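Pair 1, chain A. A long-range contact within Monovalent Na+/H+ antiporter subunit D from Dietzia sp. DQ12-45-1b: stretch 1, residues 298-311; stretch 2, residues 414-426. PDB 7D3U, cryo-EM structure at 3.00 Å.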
# COMPACT_ATOMS: atom_id res chain seq x y z
N SER A 298 5.03 6.20 -10.60
CA SER A 298 4.11 6.95 -9.76
C SER A 298 2.70 6.95 -10.30
O SER A 298 1.75 7.23 -9.55
CB SER A 298 4.59 8.39 -9.60
OG SER A 298 3.50 9.27 -9.43
N ILE A 299 2.53 6.64 -11.59
CA ILE A 299 1.19 6.47 -12.15
C ILE A 299 0.57 5.17 -11.65
O ILE A 299 -0.61 5.13 -11.29
CB ILE A 299 1.26 6.50 -13.69
CG1 ILE A 299 1.31 7.94 -14.19
CG2 ILE A 299 0.10 5.75 -14.29
CD1 ILE A 299 1.51 8.06 -15.68
N LEU A 300 1.37 4.10 -11.60
CA LEU A 300 0.86 2.80 -11.19
C LEU A 300 0.41 2.78 -9.74
O LEU A 300 -0.45 1.97 -9.39
CB LEU A 300 1.92 1.73 -11.44
CG LEU A 300 2.44 1.65 -12.87
CD1 LEU A 300 3.55 0.63 -12.98
CD2 LEU A 300 1.31 1.33 -13.83
N ALA A 301 0.94 3.66 -8.89
CA ALA A 301 0.47 3.72 -7.51
C ALA A 301 -0.97 4.22 -7.44
O ALA A 301 -1.83 3.60 -6.80
CB ALA A 301 1.39 4.61 -6.68
N PHE A 302 -1.26 5.34 -8.10
CA PHE A 302 -2.63 5.83 -8.16
C PHE A 302 -3.54 4.85 -8.89
O PHE A 302 -4.72 4.72 -8.54
CB PHE A 302 -2.67 7.20 -8.83
CG PHE A 302 -2.54 8.35 -7.88
CD1 PHE A 302 -3.53 8.61 -6.95
CD2 PHE A 302 -1.44 9.18 -7.93
CE1 PHE A 302 -3.41 9.67 -6.08
CE2 PHE A 302 -1.32 10.24 -7.06
CZ PHE A 302 -2.31 10.48 -6.13
N HIS A 303 -3.01 4.15 -9.89
CA HIS A 303 -3.81 3.12 -10.55
C HIS A 303 -4.12 1.98 -9.60
O HIS A 303 -5.21 1.40 -9.65
CB HIS A 303 -3.10 2.60 -11.79
CG HIS A 303 -3.44 3.36 -13.04
ND1 HIS A 303 -2.58 3.47 -14.10
CD2 HIS A 303 -4.56 4.05 -13.38
CE1 HIS A 303 -3.15 4.19 -15.05
NE2 HIS A 303 -4.35 4.55 -14.64
N MET A 304 -3.18 1.64 -8.72
CA MET A 304 -3.44 0.63 -7.71
C MET A 304 -4.52 1.10 -6.75
O MET A 304 -5.36 0.31 -6.31
CB MET A 304 -2.15 0.30 -6.95
CG MET A 304 -2.26 -0.92 -6.07
SD MET A 304 -0.63 -1.57 -5.67
CE MET A 304 0.23 -0.06 -5.29
N VAL A 305 -4.51 2.39 -6.41
CA VAL A 305 -5.58 2.94 -5.57
C VAL A 305 -6.93 2.79 -6.26
O VAL A 305 -7.92 2.36 -5.65
CB VAL A 305 -5.28 4.41 -5.22
CG1 VAL A 305 -6.51 5.06 -4.60
CG2 VAL A 305 -4.10 4.50 -4.27
N SER A 306 -6.99 3.13 -7.55
CA SER A 306 -8.25 3.04 -8.28
C SER A 306 -8.72 1.60 -8.40
O SER A 306 -9.92 1.32 -8.26
CB SER A 306 -8.11 3.68 -9.66
OG SER A 306 -7.58 2.75 -10.59
N GLN A 307 -7.81 0.67 -8.66
CA GLN A 307 -8.20 -0.73 -8.75
C GLN A 307 -8.58 -1.30 -7.39
O GLN A 307 -9.38 -2.23 -7.32
CB GLN A 307 -7.09 -1.56 -9.39
CG GLN A 307 -6.70 -1.09 -10.78
CD GLN A 307 -7.84 -1.14 -11.77
OE1 GLN A 307 -8.29 -0.11 -12.27
NE2 GLN A 307 -8.32 -2.34 -12.06
N ILE A 308 -8.00 -0.77 -6.31
CA ILE A 308 -8.45 -1.16 -4.97
C ILE A 308 -9.88 -0.70 -4.75
O ILE A 308 -10.70 -1.43 -4.18
CB ILE A 308 -7.50 -0.59 -3.91
CG1 ILE A 308 -6.24 -1.44 -3.80
CG2 ILE A 308 -8.19 -0.51 -2.57
CD1 ILE A 308 -6.52 -2.90 -3.57
N GLY A 309 -10.20 0.51 -5.20
CA GLY A 309 -11.59 0.94 -5.19
C GLY A 309 -12.47 0.05 -6.03
O GLY A 309 -13.64 -0.19 -5.70
N TYR A 310 -11.93 -0.45 -7.15
CA TYR A 310 -12.68 -1.39 -7.99
C TYR A 310 -12.99 -2.68 -7.24
O TYR A 310 -14.13 -3.15 -7.25
CB TYR A 310 -11.88 -1.71 -9.25
CG TYR A 310 -12.30 -0.96 -10.49
CD1 TYR A 310 -13.31 -1.45 -11.30
CD2 TYR A 310 -11.68 0.22 -10.85
CE1 TYR A 310 -13.69 -0.78 -12.44
CE2 TYR A 310 -12.05 0.90 -11.99
CZ TYR A 310 -13.06 0.40 -12.77
OH TYR A 310 -13.44 1.08 -13.91
N ILE A 311 -11.98 -3.26 -6.59
CA ILE A 311 -12.16 -4.55 -5.94
C ILE A 311 -13.14 -4.44 -4.78
O ILE A 311 -14.10 -5.20 -4.68
CB ILE A 311 -10.80 -5.10 -5.46
CG1 ILE A 311 -9.85 -5.27 -6.64
CG2 ILE A 311 -10.99 -6.41 -4.74
CD1 ILE A 311 -8.43 -5.48 -6.22
N VAL A 414 -14.37 5.23 -15.47
CA VAL A 414 -12.98 5.28 -15.01
C VAL A 414 -12.05 4.48 -15.91
O VAL A 414 -10.85 4.76 -15.97
CB VAL A 414 -12.94 4.79 -13.54
CG1 VAL A 414 -11.59 4.20 -13.17
CG2 VAL A 414 -13.29 5.94 -12.61
N SER A 415 -12.58 3.49 -16.64
CA SER A 415 -11.75 2.74 -17.56
C SER A 415 -11.21 3.62 -18.69
O SER A 415 -10.11 3.38 -19.19
CB SER A 415 -12.52 1.56 -18.14
OG SER A 415 -12.43 0.45 -17.27
N ILE A 416 -11.96 4.65 -19.08
CA ILE A 416 -11.46 5.56 -20.11
C ILE A 416 -10.24 6.30 -19.60
O ILE A 416 -9.24 6.45 -20.32
CB ILE A 416 -12.57 6.53 -20.56
CG1 ILE A 416 -13.85 5.76 -20.87
CG2 ILE A 416 -12.11 7.30 -21.78
CD1 ILE A 416 -13.68 4.75 -21.97
N LEU A 417 -10.27 6.77 -18.35
CA LEU A 417 -9.12 7.47 -17.80
C LEU A 417 -7.96 6.51 -17.57
O LEU A 417 -6.79 6.88 -17.75
CB LEU A 417 -9.51 8.18 -16.51
CG LEU A 417 -10.61 9.23 -16.67
CD1 LEU A 417 -11.19 9.62 -15.33
CD2 LEU A 417 -10.08 10.44 -17.41
N THR A 418 -8.25 5.28 -17.16
CA THR A 418 -7.20 4.28 -17.01
C THR A 418 -6.50 4.03 -18.33
O THR A 418 -5.27 3.99 -18.40
CB THR A 418 -7.79 2.97 -16.46
OG1 THR A 418 -7.99 3.09 -15.05
CG2 THR A 418 -6.85 1.81 -16.73
N LEU A 419 -7.28 3.86 -19.41
CA LEU A 419 -6.69 3.67 -20.72
C LEU A 419 -5.92 4.91 -21.16
O LEU A 419 -4.86 4.80 -21.78
CB LEU A 419 -7.77 3.33 -21.74
CG LEU A 419 -7.24 3.04 -23.14
CD1 LEU A 419 -6.23 1.92 -23.09
CD2 LEU A 419 -8.37 2.70 -24.09
N LEU A 420 -6.44 6.10 -20.85
CA LEU A 420 -5.73 7.33 -21.19
C LEU A 420 -4.36 7.38 -20.53
O LEU A 420 -3.36 7.72 -21.17
CB LEU A 420 -6.56 8.54 -20.79
CG LEU A 420 -5.90 9.92 -20.84
CD1 LEU A 420 -5.27 10.18 -22.19
CD2 LEU A 420 -6.91 11.00 -20.51
N SER A 421 -4.28 7.00 -19.26
CA SER A 421 -3.00 7.08 -18.56
C SER A 421 -2.05 5.98 -19.02
O SER A 421 -0.84 6.21 -19.17
CB SER A 421 -3.22 7.02 -17.05
OG SER A 421 -2.06 6.55 -16.41
N MET A 422 -2.57 4.77 -19.25
CA MET A 422 -1.72 3.71 -19.77
C MET A 422 -1.20 4.05 -21.16
O MET A 422 -0.06 3.74 -21.50
CB MET A 422 -2.46 2.38 -19.79
CG MET A 422 -2.88 1.88 -18.42
SD MET A 422 -1.61 2.07 -17.16
CE MET A 422 -0.39 0.89 -17.73
N LEU A 423 -2.02 4.73 -21.97
CA LEU A 423 -1.55 5.18 -23.28
C LEU A 423 -0.55 6.31 -23.15
O LEU A 423 0.36 6.42 -23.96
CB LEU A 423 -2.74 5.63 -24.13
CG LEU A 423 -3.56 4.51 -24.77
CD1 LEU A 423 -4.63 5.09 -25.67
CD2 LEU A 423 -2.66 3.57 -25.55
N LYS A 424 -0.70 7.16 -22.13
CA LYS A 424 0.31 8.18 -21.87
C LYS A 424 1.65 7.53 -21.56
O LYS A 424 2.69 7.98 -22.06
CB LYS A 424 -0.13 9.08 -20.73
CG LYS A 424 0.53 10.44 -20.73
CD LYS A 424 -0.41 11.51 -20.22
CE LYS A 424 -1.04 11.10 -18.90
NZ LYS A 424 -0.02 10.81 -17.86
N ILE A 425 1.65 6.47 -20.75
CA ILE A 425 2.90 5.76 -20.47
C ILE A 425 3.45 5.13 -21.75
O ILE A 425 4.63 5.28 -22.08
CB ILE A 425 2.68 4.70 -19.38
CG1 ILE A 425 2.36 5.35 -18.05
CG2 ILE A 425 3.93 3.85 -19.23
CD1 ILE A 425 2.20 4.36 -16.93
N TRP A 426 2.59 4.41 -22.48
CA TRP A 426 3.00 3.73 -23.70
C TRP A 426 3.55 4.71 -24.73
O TRP A 426 4.43 4.34 -25.52
CB TRP A 426 1.80 2.96 -24.26
CG TRP A 426 2.01 2.30 -25.59
CD1 TRP A 426 1.53 2.71 -26.79
CD2 TRP A 426 2.72 1.08 -25.83
NE1 TRP A 426 1.92 1.84 -27.78
CE2 TRP A 426 2.65 0.83 -27.22
CE3 TRP A 426 3.42 0.19 -25.02
CZ2 TRP A 426 3.25 -0.28 -27.80
CZ3 TRP A 426 4.01 -0.91 -25.61
CH2 TRP A 426 3.92 -1.14 -26.98

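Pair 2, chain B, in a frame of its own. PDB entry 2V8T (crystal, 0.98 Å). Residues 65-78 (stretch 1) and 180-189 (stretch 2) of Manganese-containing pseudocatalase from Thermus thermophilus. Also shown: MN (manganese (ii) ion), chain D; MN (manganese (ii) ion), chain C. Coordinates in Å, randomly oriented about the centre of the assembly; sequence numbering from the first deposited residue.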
# COMPACT_ATOMS: atom_id res chain seq x y z
N ASN B 65 7.39 17.58 24.33
CA ASN B 65 8.69 18.18 24.10
C ASN B 65 9.59 17.30 23.22
O ASN B 65 10.27 17.80 22.33
CB ASN B 65 9.37 18.46 25.44
CG ASN B 65 10.66 19.18 25.26
OD1 ASN B 65 10.68 20.34 24.82
ND2 ASN B 65 11.76 18.53 25.57
N ILE B 66 9.62 15.99 23.49
CA ILE B 66 10.43 15.11 22.64
C ILE B 66 9.89 15.13 21.21
O ILE B 66 10.68 15.15 20.26
CB ILE B 66 10.59 13.72 23.24
CG1 ILE B 66 11.38 13.80 24.54
CG2 ILE B 66 11.28 12.78 22.25
CD1 ILE B 66 11.48 12.46 25.30
N ALA B 67 8.56 15.19 21.03
CA ALA B 67 8.02 15.32 19.68
C ALA B 67 8.67 16.52 18.96
O ALA B 67 8.99 16.46 17.77
CB ALA B 67 6.51 15.53 19.72
N THR B 68 8.77 17.65 19.68
CA THR B 68 9.34 18.85 19.08
C THR B 68 10.79 18.64 18.68
O THR B 68 11.23 19.08 17.63
CB THR B 68 9.18 20.04 20.04
OG1 THR B 68 7.82 20.10 20.45
CG2 THR B 68 9.56 21.34 19.36
N GLU B 69 11.57 17.98 19.56
CA GLU B 69 12.95 17.68 19.19
C GLU B 69 13.00 16.84 17.89
O GLU B 69 13.86 17.07 17.03
CB GLU B 69 13.70 16.94 20.31
CG GLU B 69 15.14 16.72 19.88
CD GLU B 69 16.10 16.15 20.90
OE1 GLU B 69 15.72 15.89 22.07
OE2 GLU B 69 17.28 15.94 20.48
N GLU B 70 12.09 15.86 17.76
CA GLU B 70 12.15 15.00 16.57
C GLU B 70 11.88 15.77 15.29
O GLU B 70 12.35 15.33 14.21
CB GLU B 70 11.17 13.82 16.69
CG GLU B 70 11.31 12.92 17.91
CD GLU B 70 12.60 12.11 18.07
OE1 GLU B 70 13.57 12.43 17.43
OE2 GLU B 70 12.62 11.22 18.94
N LEU B 71 11.21 16.91 15.33
CA LEU B 71 11.09 17.75 14.12
C LEU B 71 12.46 18.12 13.59
O LEU B 71 12.71 18.13 12.38
CB LEU B 71 10.28 19.04 14.42
CG LEU B 71 8.79 18.87 14.62
CD1 LEU B 71 8.21 20.14 15.25
CD2 LEU B 71 8.10 18.57 13.31
N GLY B 72 13.36 18.53 14.49
CA GLY B 72 14.69 18.86 14.07
C GLY B 72 15.49 17.67 13.63
O GLY B 72 16.49 17.80 12.91
N HIS B 73 15.09 16.46 14.04
CA HIS B 73 15.77 15.26 13.57
C HIS B 73 15.36 14.88 12.15
O HIS B 73 16.24 14.47 11.38
CB HIS B 73 15.59 14.10 14.52
CG HIS B 73 16.18 14.32 15.85
ND1 HIS B 73 16.21 13.32 16.80
CD2 HIS B 73 16.78 15.44 16.38
CE1 HIS B 73 16.79 13.86 17.87
NE2 HIS B 73 17.15 15.13 17.65
N ILE B 74 14.09 15.00 11.77
CA ILE B 74 13.78 14.79 10.35
C ILE B 74 14.56 15.79 9.53
O ILE B 74 15.06 15.48 8.44
CB ILE B 74 12.27 14.75 10.00
CG1 ILE B 74 11.51 16.03 10.26
CG2 ILE B 74 11.60 13.56 10.68
CD1 ILE B 74 10.17 16.10 9.50
N GLU B 75 14.68 17.03 10.02
CA GLU B 75 15.43 18.07 9.32
C GLU B 75 16.89 17.66 9.15
O GLU B 75 17.49 17.81 8.08
CB GLU B 75 15.28 19.38 10.12
CG GLU B 75 15.96 20.54 9.46
CD GLU B 75 15.93 21.82 10.30
OE1 GLU B 75 15.67 21.72 11.56
OE2 GLU B 75 16.19 22.89 9.70
N LEU B 76 17.50 17.17 10.25
CA LEU B 76 18.92 16.82 10.22
C LEU B 76 19.20 15.63 9.28
O LEU B 76 20.19 15.61 8.56
CB LEU B 76 19.38 16.52 11.64
CG LEU B 76 20.89 16.27 11.82
CD1 LEU B 76 21.66 17.58 11.52
CD2 LEU B 76 21.18 15.79 13.22
N VAL B 77 18.32 14.60 9.35
CA VAL B 77 18.51 13.45 8.47
C VAL B 77 18.29 13.86 7.00
O VAL B 77 19.08 13.44 6.13
CB VAL B 77 17.63 12.26 8.88
CG1 VAL B 77 17.90 11.09 7.94
CG2 VAL B 77 17.95 11.85 10.33
N ALA B 78 17.27 14.68 6.72
CA ALA B 78 17.09 15.15 5.37
C ALA B 78 18.33 15.91 4.88
O ALA B 78 18.75 15.76 3.73
CB ALA B 78 15.84 16.01 5.26
N TYR B 180 25.52 11.73 16.55
CA TYR B 180 24.72 12.68 17.34
C TYR B 180 23.37 12.07 17.71
O TYR B 180 22.93 12.13 18.87
CB TYR B 180 24.55 14.00 16.58
CG TYR B 180 23.83 15.03 17.40
CD1 TYR B 180 24.44 15.61 18.50
CD2 TYR B 180 22.55 15.44 17.11
CE1 TYR B 180 23.82 16.57 19.29
CE2 TYR B 180 21.91 16.41 17.95
CZ TYR B 180 22.59 16.96 19.01
OH TYR B 180 21.91 17.90 19.81
N LEU B 181 22.69 11.49 16.72
CA LEU B 181 21.36 10.94 16.99
C LEU B 181 21.38 9.65 17.80
O LEU B 181 20.38 9.33 18.44
CB LEU B 181 20.56 10.84 15.71
CG LEU B 181 20.25 12.19 15.03
CD1 LEU B 181 19.30 11.99 13.85
CD2 LEU B 181 19.66 13.22 16.01
N LEU B 182 22.50 8.93 17.81
CA LEU B 182 22.64 7.82 18.78
C LEU B 182 22.61 8.38 20.20
O LEU B 182 22.00 7.80 21.11
CB LEU B 182 23.94 7.07 18.55
CG LEU B 182 23.97 6.18 17.32
CD1 LEU B 182 25.39 5.70 17.08
CD2 LEU B 182 22.98 5.01 17.46
N VAL B 183 23.28 9.51 20.42
CA VAL B 183 23.29 10.12 21.76
C VAL B 183 21.89 10.65 22.10
O VAL B 183 21.38 10.41 23.20
CB VAL B 183 24.40 11.18 21.84
CG1 VAL B 183 24.28 11.92 23.20
CG2 VAL B 183 25.74 10.50 21.68
N ARG B 184 21.25 11.36 21.16
CA ARG B 184 19.90 11.87 21.44
C ARG B 184 18.91 10.74 21.67
O ARG B 184 18.05 10.82 22.55
CB ARG B 184 19.42 12.78 20.31
CG ARG B 184 20.32 13.99 20.05
CD ARG B 184 20.69 14.76 21.30
NE ARG B 184 19.49 15.20 22.00
CZ ARG B 184 19.42 15.46 23.29
NH1 ARG B 184 20.49 15.38 24.08
NH2 ARG B 184 18.24 15.80 23.82
N GLY B 185 19.04 9.64 20.90
CA GLY B 185 18.13 8.51 21.09
C GLY B 185 18.37 7.82 22.39
O GLY B 185 17.46 7.26 23.01
N GLY B 186 19.62 7.85 22.89
CA GLY B 186 19.89 7.36 24.22
C GLY B 186 19.18 8.17 25.27
O GLY B 186 18.64 7.62 26.25
N VAL B 187 19.15 9.50 25.12
CA VAL B 187 18.42 10.36 26.03
C VAL B 187 16.93 10.01 26.00
O VAL B 187 16.29 9.87 27.03
CB VAL B 187 18.64 11.85 25.68
CG1 VAL B 187 17.68 12.75 26.43
CG2 VAL B 187 20.11 12.20 25.99
N HIS B 188 16.36 9.88 24.77
CA HIS B 188 14.92 9.62 24.71
C HIS B 188 14.57 8.26 25.31
O HIS B 188 13.57 8.14 26.02
CB HIS B 188 14.45 9.70 23.25
CG HIS B 188 14.62 11.05 22.66
ND1 HIS B 188 14.51 11.23 21.31
CD2 HIS B 188 14.93 12.25 23.25
CE1 HIS B 188 14.72 12.53 21.10
NE2 HIS B 188 14.99 13.17 22.24
N ALA B 189 15.35 7.21 25.01
CA ALA B 189 15.09 5.91 25.61
C ALA B 189 15.20 5.97 27.12
O ALA B 189 14.39 5.41 27.86
CB ALA B 189 16.04 4.85 25.06
MN MN D . 14.17 9.91 19.55
MN MN C . 15.27 11.32 16.77
O HOH W 1 14.03 9.77 17.38
O HOH W 2 17.22 10.24 16.93

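Two helices that run antiparallel about 11 to 12 Å apart leave a gap that side chains must fill, and the same backbone frame can be filled by quite different chemistry. In pair 1 the helix axes approach to 11.0 Å with an angle of 164° between their N-to-C directions; in pair 2 the values are 11.9 Å and 167°. Backbone atoms of 14 central residues superpose with an RMSD of 0.5 Å, and in both pairs the smallest sequence separation between touching residues is 104.

Of the matched positions that touch the partner helix, one keeps its residue type: His A303 matches His B73, each with its CA-to-CB bond toward the partner helix and chi1 in the m well, yet the rings meet different surroundings. In pair 1, Ser A421 OG lies 2.9 Å from His A303 CE1, and Met A422 SD lies 4.2 Å from the ring centroid in an oblique sulfur-aromatic contact. In pair 2, Leu B181, the counterpart of Thr A418, places CD2 over one face of the His B73 ring, 3.4 Å from its centroid. His B73 ND1 binds the manganese of chain C at 2.2 Å.

The matched positions Ile A299 and Glu B69 differ in chemistry. Ile A299 CG2 packs against Ile A425 CD1 at 3.6 Å, an apolar contact without directional demands. Glu B69 instead receives hydrogen bonds from across the gap: His B188 NE2 donates to its OE1 at 2.8 Å, while Arg B184 NE donates to its OE2 at 2.8 Å as part of a salt bridge. His B188 and Arg B184 occupy the places of Ile A425 and Ser A421, so a long charged side chain reaches across where pair 1 has a short hydroxyl.

At the next position, Leu A300 CD2 contacts Met A422 CE at 4.3 Å, whereas its match, Glu B70, bridges two metals: OE1 of Glu B70 binds MN of chain C and its OE2 binds MN of chain D, each at 2.1 Å; His B188 ND1 binds MN of chain D at 2.2 Å, tying both helices to one metal, as befits a manganese-containing pseudocatalase. Packing persists alongside this polar network, for Ile B66 CG2 sits over the face of the His B188 ring, 3.5 Å from its centroid.

Pair 1 has no hydrogen bonds between its stretches. The buried areas are nevertheless similar, 458 Å² in pair 1 and 436 Å² in pair 2. A common helix arrangement thus accommodates either loosely directional packing or a tightly directed network of charge and metal.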